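Local structure of uncharacterized protein YLR132C (Kluyveromyces marxianus, 6PFQ) at residues 11-17 and 58-64; 113-119 and 153-159. The protein is a 2H-superfamily phosphodiesterase, the yeast Usb1 enzyme, and probably acts as an exoribonuclease on U6 snRNA. Residues are numbered along the deposited sequence.

Overall arrangement
Interaction 1 (11-17 with 58-64) and interaction 2 (113-119 with 153-159) come in sequence along the chain, both strands of interaction 1 preceding those of interaction 2, and their centres lie about 11 Å apart. Each joins two antiparallel strands of a different sheet, interaction 1 in a four-stranded sheet and interaction 2 in a second, branched or curled antiparallel sheet. The sheets meet through apolar side chains: Leu59 CD1 reaches Phe157 CD1 at 3.5 Å, and Val155 CG2 lies 3.7 Å from both Val61 CG2 and Leu16 CD1. Each contact supplies one His-X-Ser element, His60 with Ser62 and His154 with Ser156, so the UMP site is assembled from both halves of this 2H fold.

Interaction 1 of 2, residues 11-17 and 58-64; sequences FLFLELR and PLHVSLS
Strand 11-16 pairs antiparallel with strand 59-62, their axes 4.6 Å apart at 144°. Phe13-Ser62 and Glu15-His60 are non-hydrogen-bonded pairs. Leu14-Val61 is hydrogen-bonded both ways (Leu14 N to Val61 O 2.9 Å, Val61 N to Leu14 O 3.0 Å), as is Leu16-Leu59 (Leu16 N to Leu59 O 2.8 Å, Leu59 N to Leu16 O 2.9 Å). Beyond them, Leu63 N donates to Leu12 O (2.9 Å), and Ser64 OG, chi1 p, accepts from Leu12 N (2.9 Å). Leu14 and Leu16, both mt, share the apolar face with Val61 (t) and Leu59 (mt); Leu14 CD2 meets Leu63 CD1 at 3.7 Å. On the other face Phe13 (p) sets its ring obliquely to that of His60 (m), CD2 to CD2 3.7 Å, while Phe11 (t) swings its ring edge to Ser62 OG, 3.5 Å from CZ. Glu15 rests CG on Pro58 CB (3.6 Å). His60 and Ser62, on one face, both bind UMP and form one of the two His-X-Ser motifs that define a 2H phosphodiesterase.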
ATOM      1  N   PHE A  11       2.583  12.686   3.542  1.00 35.08           N
ATOM      2  CA  PHE A  11       2.579  11.408   2.829  1.00 40.98           C
ATOM      3  C   PHE A  11       1.410  11.424   1.853  1.00 34.06           C
ATOM      4  O   PHE A  11       0.332  11.900   2.195  1.00 40.02           O
ATOM      5  CB  PHE A  11       2.481  10.257   3.874  1.00 45.71           C
ATOM      6  CG  PHE A  11       1.892   8.937   3.376  1.00 53.11           C
ATOM      7  CD1 PHE A  11       2.653   8.050   2.609  1.00 60.23           C
ATOM      8  CD2 PHE A  11       0.617   8.535   3.768  1.00 53.25           C
ATOM      9  CE1 PHE A  11       2.122   6.810   2.174  1.00 56.20           C
ATOM     10  CE2 PHE A  11       0.070   7.292   3.349  1.00 52.58           C
ATOM     11  CZ  PHE A  11       0.825   6.422   2.555  1.00 44.44           C
ATOM     12  N   LEU A  12       1.627  10.901   0.643  1.00 30.38           N
ATOM     13  CA  LEU A  12       0.636  10.930  -0.429  1.00 29.05           C
ATOM     14  C   LEU A  12       0.144   9.521  -0.720  1.00 29.15           C
ATOM     15  O   LEU A  12       0.935   8.579  -0.710  1.00 26.38           O
ATOM     16  CB  LEU A  12       1.240  11.498  -1.710  1.00 30.99           C
ATOM     17  CG  LEU A  12       1.359  13.010  -1.533  1.00 51.19           C
ATOM     18  CD1 LEU A  12       2.532  13.563  -2.349  1.00 59.59           C
ATOM     19  CD2 LEU A  12       0.033  13.657  -1.914  1.00 47.35           C
ATOM     20  N   PHE A  13      -1.151   9.372  -1.009  1.00 28.55           N
ATOM     21  CA  PHE A  13      -1.681   8.039  -1.286  1.00 30.28           C
ATOM     22  C   PHE A  13      -2.985   8.152  -2.067  1.00 27.28           C
ATOM     23  O   PHE A  13      -3.548   9.233  -2.213  1.00 29.13           O
ATOM     24  CB  PHE A  13      -1.925   7.239   0.003  1.00 26.78           C
ATOM     25  CG  PHE A  13      -2.854   7.927   0.992  1.00 33.87           C
ATOM     26  CD1 PHE A  13      -2.385   8.937   1.826  1.00 34.08           C
ATOM     27  CD2 PHE A  13      -4.181   7.511   1.125  1.00 25.89           C
ATOM     28  CE1 PHE A  13      -3.247   9.546   2.767  1.00 32.76           C
ATOM     29  CE2 PHE A  13      -5.031   8.102   2.051  1.00 28.31           C
ATOM     30  CZ  PHE A  13      -4.568   9.095   2.873  1.00 28.76           C
ATOM     31  N   LEU A  14      -3.398   7.017  -2.645  1.00 27.28           N
ATOM     32  CA  LEU A  14      -4.712   6.807  -3.258  1.00 26.92           C
ATOM     33  C   LEU A  14      -5.562   6.008  -2.287  1.00 28.77           C
ATOM     34  O   LEU A  14      -5.067   5.090  -1.626  1.00 27.25           O
ATOM     35  CB  LEU A  14      -4.625   6.003  -4.576  1.00 29.01           C
ATOM     36  CG  LEU A  14      -3.781   6.489  -5.738  1.00 29.50           C
ATOM     37  CD1 LEU A  14      -3.958   5.607  -6.922  1.00 31.17           C
ATOM     38  CD2 LEU A  14      -4.235   7.906  -6.106  1.00 39.24           C
ATOM     39  N   GLU A  15      -6.838   6.333  -2.205  1.00 31.25           N
ATOM     40  CA  GLU A  15      -7.767   5.622  -1.329  1.00 28.81           C
ATOM     41  C   GLU A  15      -8.715   4.787  -2.182  1.00 27.86           C
ATOM     42  O   GLU A  15      -9.264   5.293  -3.171  1.00 29.48           O
ATOM     43  CB  GLU A  15      -8.541   6.632  -0.475  1.00 36.78           C
ATOM     44  CG  GLU A  15      -9.599   6.049   0.369  1.00 38.90           C
ATOM     45  CD  GLU A  15     -10.351   7.146   1.112  1.00 44.53           C
ATOM     46  OE1 GLU A  15      -9.854   7.579   2.171  1.00 43.27           O
ATOM     47  OE2 GLU A  15     -11.399   7.577   0.599  1.00 44.53           O
ATOM     48  N   LEU A  16      -8.884   3.511  -1.813  1.00 31.33           N
ATOM     49  CA  LEU A  16      -9.658   2.522  -2.576  1.00 24.88           C
ATOM     50  C   LEU A  16     -10.806   2.016  -1.705  1.00 30.25           C
ATOM     51  O   LEU A  16     -10.597   1.213  -0.788  1.00 28.78           O
ATOM     52  CB  LEU A  16      -8.787   1.334  -3.022  1.00 23.74           C
ATOM     53  CG  LEU A  16      -7.426   1.684  -3.619  1.00 28.30           C
ATOM     54  CD1 LEU A  16      -6.687   0.374  -3.914  1.00 27.63           C
ATOM     55  CD2 LEU A  16      -7.623   2.499  -4.921  1.00 27.83           C
ATOM     56  N   ARG A  17     -12.017   2.487  -1.972  1.00 33.11           N
ATOM     57  CA  ARG A  17     -13.178   2.020  -1.229  1.00 30.90           C
ATOM     58  C   ARG A  17     -13.760   0.818  -1.954  1.00 31.98           C
ATOM     59  O   ARG A  17     -14.050   0.901  -3.149  1.00 38.10           O
ATOM     60  CB  ARG A  17     -14.197   3.145  -1.064  1.00 35.30           C
ATOM     61  CG  ARG A  17     -13.635   4.336  -0.239  1.00 34.91           C
ATOM     62  CD  ARG A  17     -14.589   5.546  -0.236  1.00 39.94           C
ATOM     63  NE  ARG A  17     -15.951   5.090   0.012  1.00 50.41           N
ATOM     64  CZ  ARG A  17     -16.485   5.004   1.231  1.00 51.52           C
ATOM     65  NH1 ARG A  17     -15.772   5.352   2.297  1.00 41.26           N
ATOM     66  NH2 ARG A  17     -17.717   4.558   1.381  1.00 48.76           N
ATOM     67  N   PRO A  58     -11.135   1.515   3.871  1.00 34.09           N
ATOM     68  CA  PRO A  58     -10.585   1.567   2.515  1.00 30.12           C
ATOM     69  C   PRO A  58      -9.202   0.941   2.488  1.00 26.39           C
ATOM     70  O   PRO A  58      -8.464   0.975   3.475  1.00 27.53           O
ATOM     71  CB  PRO A  58     -10.495   3.064   2.205  1.00 28.93           C
ATOM     72  CG  PRO A  58     -10.427   3.739   3.586  1.00 37.23           C
ATOM     73  CD  PRO A  58     -11.266   2.852   4.485  1.00 34.13           C
ATOM     74  N   LEU A  59      -8.826   0.440   1.311  1.00 28.18           N
ATOM     75  CA  LEU A  59      -7.439   0.090   1.029  1.00 28.60           C
ATOM     76  C   LEU A  59      -6.712   1.310   0.432  1.00 30.47           C
ATOM     77  O   LEU A  59      -7.305   2.379   0.211  1.00 27.61           O
ATOM     78  CB  LEU A  59      -7.400  -1.113   0.087  1.00 24.87           C
ATOM     79  CG  LEU A  59      -8.111  -2.353   0.641  1.00 28.18           C
ATOM     80  CD1 LEU A  59      -7.927  -3.575  -0.296  1.00 22.79           C
ATOM     81  CD2 LEU A  59      -7.658  -2.731   2.063  1.00 27.01           C
ATOM     82  N   HIS A  60      -5.418   1.148   0.158  0.50 28.15           N
ATOM     83  CA  HIS A  60      -4.584   2.277  -0.218  0.50 26.35           C
ATOM     84  C   HIS A  60      -3.564   1.867  -1.273  0.50 24.42           C
ATOM     85  O   HIS A  60      -3.253   0.684  -1.435  0.50 19.70           O
ATOM     86  CB  HIS A  60      -3.893   2.857   1.034  0.50 25.37           C
ATOM     87  CG  HIS A  60      -4.851   3.203   2.128  0.50 29.59           C
ATOM     88  ND1 HIS A  60      -5.227   2.300   3.104  0.50 24.59           N
ATOM     89  CD2 HIS A  60      -5.540   4.343   2.382  0.50 29.20           C
ATOM     90  CE1 HIS A  60      -6.092   2.873   3.916  0.50 21.96           C
ATOM     91  NE2 HIS A  60      -6.299   4.115   3.502  0.50 29.39           N
ATOM     92  N   VAL A  61      -3.089   2.858  -2.030  1.00 25.32           N
ATOM     93  CA  VAL A  61      -1.807   2.767  -2.741  1.00 23.91           C
ATOM     94  C   VAL A  61      -0.926   3.893  -2.213  1.00 23.29           C
ATOM     95  O   VAL A  61      -1.267   5.067  -2.383  1.00 26.94           O
ATOM     96  CB  VAL A  61      -1.954   2.892  -4.260  1.00 23.21           C
ATOM     97  CG1 VAL A  61      -0.558   2.809  -4.939  1.00 21.28           C
ATOM     98  CG2 VAL A  61      -2.936   1.868  -4.840  1.00 25.22           C
ATOM     99  N   SER A  62       0.190   3.547  -1.573  1.00 25.55           N
ATOM    100  CA  SER A  62       1.165   4.566  -1.175  1.00 25.39           C
ATOM    101  C   SER A  62       1.837   5.162  -2.406  1.00 27.02           C
ATOM    102  O   SER A  62       2.273   4.430  -3.302  1.00 23.77           O
ATOM    103  CB  SER A  62       2.236   3.958  -0.265  1.00 25.88           C
ATOM    104  OG  SER A  62       1.622   3.460   0.897  1.00 26.68           O
ATOM    105  N   LEU A  63       1.940   6.493  -2.433  1.00 23.14           N
ATOM    106  CA  LEU A  63       2.542   7.228  -3.540  1.00 26.36           C
ATOM    107  C   LEU A  63       3.780   8.007  -3.127  1.00 30.62           C
ATOM    108  O   LEU A  63       4.477   8.538  -4.004  1.00 30.45           O
ATOM    109  CB  LEU A  63       1.522   8.206  -4.151  1.00 28.57           C
ATOM    110  CG  LEU A  63       0.282   7.550  -4.734  1.00 27.09           C
ATOM    111  CD1 LEU A  63      -0.753   8.648  -5.185  1.00 27.57           C
ATOM    112  CD2 LEU A  63       0.665   6.679  -5.907  1.00 28.37           C
ATOM    113  N   SER A  64       4.084   8.078  -1.831  1.00 27.33           N
ATOM    114  CA  SER A  64       5.342   8.660  -1.374  1.00 30.80           C
ATOM    115  C   SER A  64       5.815   7.908  -0.143  1.00 32.98           C
ATOM    116  O   SER A  64       5.033   7.221   0.532  1.00 25.42           O
ATOM    117  CB  SER A  64       5.207  10.153  -1.032  1.00 29.09           C
ATOM    118  OG  SER A  64       4.433  10.280   0.147  1.00 32.22           O
TER

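Interaction 2 of 2, residues 113-119 and 153-159; sequences QFLAVGL and LHVSFGV
Leu119 and Val159, the two residues most covered here, sit towards opposite ends of an antiparallel pairing between strands 113-119 and 154-159, whose axes approach to 4.5 Å at 145°. At one end Phe114 opposes Val159 in a non-hydrogen-bonded pair. Phe114 (chi1 m, chi2 82°) turns a ring face to Val159 (chi1 p), whose CG2 stands 3.6 Å from the ring centroid, almost on its normal: a CH-pi contact. Phe114 CB also touches Ser156 OG at 3.5 Å.

Next comes a classic beta bulge, with Phe157 and Gly158 both facing Leu115. Leu115 N donates to Gly158 O (2.9 Å), and Leu115 O accepts from Phe157 N (2.7 Å) and, weakly, from Gly158 N (3.3 Å). Phe157 takes psi -25°, and its ring reaches Val117, CE2 to CG2 3.7 Å. The register then resumes as Ala116-Ser156, Val117-Val155 and Gly118-His154. Val117 N to Val155 O (3.0 Å) and Val155 N to Val117 O (2.9 Å) hold the middle pair, while Ala116 CB meets His154 CD2 at 3.5 Å. His154 and Ser156 bind UMP; His154 ND1 is hydrogen-bonded to Asn152 O.

At the far end Leu119 N donates to Leu153 O (3.1 Å). The Leu119 side chain, with chi1 at -100°, turns its end in towards 153-155: Leu119 CD1 lies 3.7 Å from His154 C and 4.0 Å from Val155 CG2, and Leu119 CD2 4.2 Å from Leu153 CB.

On the edge away from 154-161, strand 112-119 is joined by 102-106 and then 94-99; Tyr105 stacks on His154, and Leu119 and Leu153 both pack on Leu127 of helix 121-137.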
ATOM      1  N   GLN A 113       4.150  -7.630   8.486  1.00 21.39           N
ATOM      2  CA  GLN A 113       4.432  -8.133   7.147  1.00 20.90           C
ATOM      3  C   GLN A 113       3.136  -8.066   6.358  1.00 23.56           C
ATOM      4  O   GLN A 113       2.157  -8.707   6.730  1.00 23.38           O
ATOM      5  CB  GLN A 113       5.008  -9.564   7.222  1.00 18.38           C
ATOM      6  CG  GLN A 113       6.390  -9.481   7.933  1.00 22.76           C
ATOM      7  CD  GLN A 113       7.100 -10.805   8.105  1.00 23.41           C
ATOM      8  OE1 GLN A 113       6.461 -11.854   8.158  1.00 22.76           O
ATOM      9  NE2 GLN A 113       8.451 -10.753   8.257  1.00 21.18           N
ATOM     10  N   PHE A 114       3.124  -7.256   5.301  1.00 18.89           N
ATOM     11  CA  PHE A 114       1.921  -6.954   4.545  1.00 19.59           C
ATOM     12  C   PHE A 114       1.830  -7.829   3.315  1.00 20.63           C
ATOM     13  O   PHE A 114       2.755  -7.841   2.504  1.00 21.47           O
ATOM     14  CB  PHE A 114       1.959  -5.492   4.111  1.00 19.36           C
ATOM     15  CG  PHE A 114       1.686  -4.530   5.251  1.00 21.73           C
ATOM     16  CD1 PHE A 114       2.712  -4.170   6.120  1.00 21.82           C
ATOM     17  CD2 PHE A 114       0.425  -3.997   5.434  1.00 24.61           C
ATOM     18  CE1 PHE A 114       2.462  -3.294   7.202  1.00 23.58           C
ATOM     19  CE2 PHE A 114       0.186  -3.099   6.479  1.00 27.84           C
ATOM     20  CZ  PHE A 114       1.218  -2.766   7.353  1.00 26.79           C
ATOM     21  N   LEU A 115       0.696  -8.506   3.160  1.00 20.16           N
ATOM     22  CA  LEU A 115       0.423  -9.315   1.980  1.00 21.16           C
ATOM     23  C   LEU A 115      -0.196  -8.404   0.925  1.00 20.67           C
ATOM     24  O   LEU A 115      -1.240  -7.794   1.179  1.00 20.87           O
ATOM     25  CB  LEU A 115      -0.557 -10.435   2.363  1.00 22.71           C
ATOM     26  CG  LEU A 115      -0.914 -11.392   1.223  1.00 25.41           C
ATOM     27  CD1 LEU A 115       0.293 -12.278   0.864  1.00 19.44           C
ATOM     28  CD2 LEU A 115      -2.141 -12.261   1.621  1.00 26.96           C
ATOM     29  N   ALA A 116       0.430  -8.322  -0.253  1.00 21.17           N
ATOM     30  CA  ALA A 116       0.153  -7.294  -1.239  1.00 19.36           C
ATOM     31  C   ALA A 116       0.149  -7.912  -2.634  1.00 22.92           C
ATOM     32  O   ALA A 116       0.657  -9.025  -2.858  1.00 20.69           O
ATOM     33  CB  ALA A 116       1.210  -6.150  -1.154  1.00 17.56           C
ATOM     34  N   VAL A 117      -0.394  -7.149  -3.589  1.00 20.73           N
ATOM     35  CA  VAL A 117      -0.237  -7.442  -5.020  1.00 21.16           C
ATOM     36  C   VAL A 117       0.238  -6.171  -5.710  1.00 22.99           C
ATOM     37  O   VAL A 117      -0.197  -5.066  -5.364  1.00 22.53           O
ATOM     38  CB  VAL A 117      -1.564  -7.951  -5.646  1.00 21.52           C
ATOM     39  CG1 VAL A 117      -1.303  -8.428  -7.125  1.00 17.88           C
ATOM     40  CG2 VAL A 117      -2.154  -9.101  -4.752  1.00 23.35           C
ATOM     41  N   GLY A 118       1.188  -6.312  -6.640  1.00 19.86           N
ATOM     42  CA  GLY A 118       1.695  -5.147  -7.344  1.00 18.30           C
ATOM     43  C   GLY A 118       0.698  -4.548  -8.332  1.00 21.68           C
ATOM     44  O   GLY A 118      -0.185  -5.216  -8.876  1.00 22.94           O
ATOM     45  N   LEU A 119       0.854  -3.252  -8.601  1.00 21.79           N
ATOM     46  CA  LEU A 119      -0.022  -2.637  -9.601  1.00 19.27           C
ATOM     47  C   LEU A 119       0.303  -3.122 -11.010  1.00 25.21           C
ATOM     48  O   LEU A 119       1.462  -3.416 -11.344  1.00 20.93           O
ATOM     49  CB  LEU A 119       0.117  -1.118  -9.580  1.00 20.73           C
ATOM     50  CG  LEU A 119      -1.018  -0.405  -8.792  1.00 23.10           C
ATOM     51  CD1 LEU A 119      -1.013  -0.867  -7.304  1.00 23.29           C
ATOM     52  CD2 LEU A 119      -0.863   1.116  -8.869  1.00 22.43           C
ATOM     53  N   LEU A 153       5.076  -0.094  -6.506  1.00 22.33           N
ATOM     54  CA  LEU A 153       3.675   0.265  -6.281  1.00 19.79           C
ATOM     55  C   LEU A 153       2.853  -0.982  -6.037  1.00 23.31           C
ATOM     56  O   LEU A 153       2.970  -1.942  -6.792  1.00 20.64           O
ATOM     57  CB  LEU A 153       3.086   1.007  -7.481  1.00 21.83           C
ATOM     58  CG  LEU A 153       3.677   2.418  -7.688  1.00 24.58           C
ATOM     59  CD1 LEU A 153       3.157   2.951  -9.059  1.00 24.76           C
ATOM     60  CD2 LEU A 153       3.260   3.328  -6.510  1.00 25.22           C
ATOM     61  N   HIS A 154       1.997  -0.955  -5.010  1.00 21.38           N
ATOM     62  CA  HIS A 154       1.224  -2.148  -4.664  1.00 20.49           C
ATOM     63  C   HIS A 154      -0.029  -1.756  -3.887  1.00 24.67           C
ATOM     64  O   HIS A 154      -0.162  -0.630  -3.418  1.00 22.79           O
ATOM     65  CB  HIS A 154       2.067  -3.111  -3.819  1.00 19.27           C
ATOM     66  CG  HIS A 154       2.463  -2.537  -2.487  1.00 18.05           C
ATOM     67  ND1 HIS A 154       3.536  -1.675  -2.332  1.00 22.51           N
ATOM     68  CD2 HIS A 154       1.931  -2.711  -1.248  1.00 20.36           C
ATOM     69  CE1 HIS A 154       3.661  -1.358  -1.046  1.00 23.16           C
ATOM     70  NE2 HIS A 154       2.689  -1.956  -0.376  1.00 21.06           N
ATOM     71  N   VAL A 155      -0.954  -2.718  -3.751  1.00 20.19           N
ATOM     72  CA  VAL A 155      -2.035  -2.634  -2.764  1.00 22.46           C
ATOM     73  C   VAL A 155      -1.825  -3.738  -1.748  1.00 23.11           C
ATOM     74  O   VAL A 155      -1.712  -4.902  -2.134  1.00 22.19           O
ATOM     75  CB  VAL A 155      -3.416  -2.809  -3.413  1.00 20.68           C
ATOM     76  CG1 VAL A 155      -4.531  -2.888  -2.294  1.00 18.31           C
ATOM     77  CG2 VAL A 155      -3.649  -1.699  -4.462  1.00 23.15           C
ATOM     78  N   SER A 156      -1.819  -3.384  -0.447  1.00 19.37           N
ATOM     79  CA  SER A 156      -1.777  -4.390   0.601  1.00 20.48           C
ATOM     80  C   SER A 156      -3.189  -4.810   0.996  1.00 22.59           C
ATOM     81  O   SER A 156      -4.100  -3.972   1.129  1.00 23.76           O
ATOM     82  CB  SER A 156      -1.033  -3.877   1.834  1.00 20.79           C
ATOM     83  OG  SER A 156       0.353  -3.779   1.527  1.00 23.66           O
ATOM     84  N   PHE A 157      -3.366  -6.119   1.190  1.00 22.68           N
ATOM     85  CA  PHE A 157      -4.681  -6.676   1.513  1.00 22.38           C
ATOM     86  C   PHE A 157      -4.771  -7.249   2.921  1.00 22.88           C
ATOM     87  O   PHE A 157      -5.876  -7.364   3.464  1.00 24.28           O
ATOM     88  CB  PHE A 157      -5.057  -7.770   0.501  1.00 21.18           C
ATOM     89  CG  PHE A 157      -5.266  -7.226  -0.890  1.00 21.01           C
ATOM     90  CD1 PHE A 157      -6.471  -6.644  -1.238  1.00 22.93           C
ATOM     91  CD2 PHE A 157      -4.232  -7.261  -1.826  1.00 22.19           C
ATOM     92  CE1 PHE A 157      -6.680  -6.125  -2.519  1.00 25.97           C
ATOM     93  CE2 PHE A 157      -4.429  -6.733  -3.095  1.00 24.51           C
ATOM     94  CZ  PHE A 157      -5.642  -6.141  -3.439  1.00 23.00           C
ATOM     95  N   GLY A 158      -3.648  -7.659   3.492  1.00 20.77           N
ATOM     96  CA  GLY A 158      -3.663  -8.248   4.817  1.00 22.39           C
ATOM     97  C   GLY A 158      -2.367  -7.923   5.509  1.00 20.88           C
ATOM     98  O   GLY A 158      -1.402  -7.515   4.864  1.00 21.91           O
ATOM     99  N   VAL A 159      -2.340  -8.106   6.831  1.00 19.44           N
ATOM    100  CA  VAL A 159      -1.115  -7.780   7.562  1.00 21.29           C
ATOM    101  C   VAL A 159      -0.935  -8.799   8.670  1.00 23.51           C
ATOM    102  O   VAL A 159      -1.879  -9.090   9.409  1.00 25.83           O
ATOM    103  CB  VAL A 159      -1.150  -6.331   8.095  1.00 21.55           C
ATOM    104  CG1 VAL A 159      -2.316  -6.115   9.057  1.00 22.63           C
ATOM    105  CG2 VAL A 159       0.228  -5.972   8.743  1.00 22.28           C
TER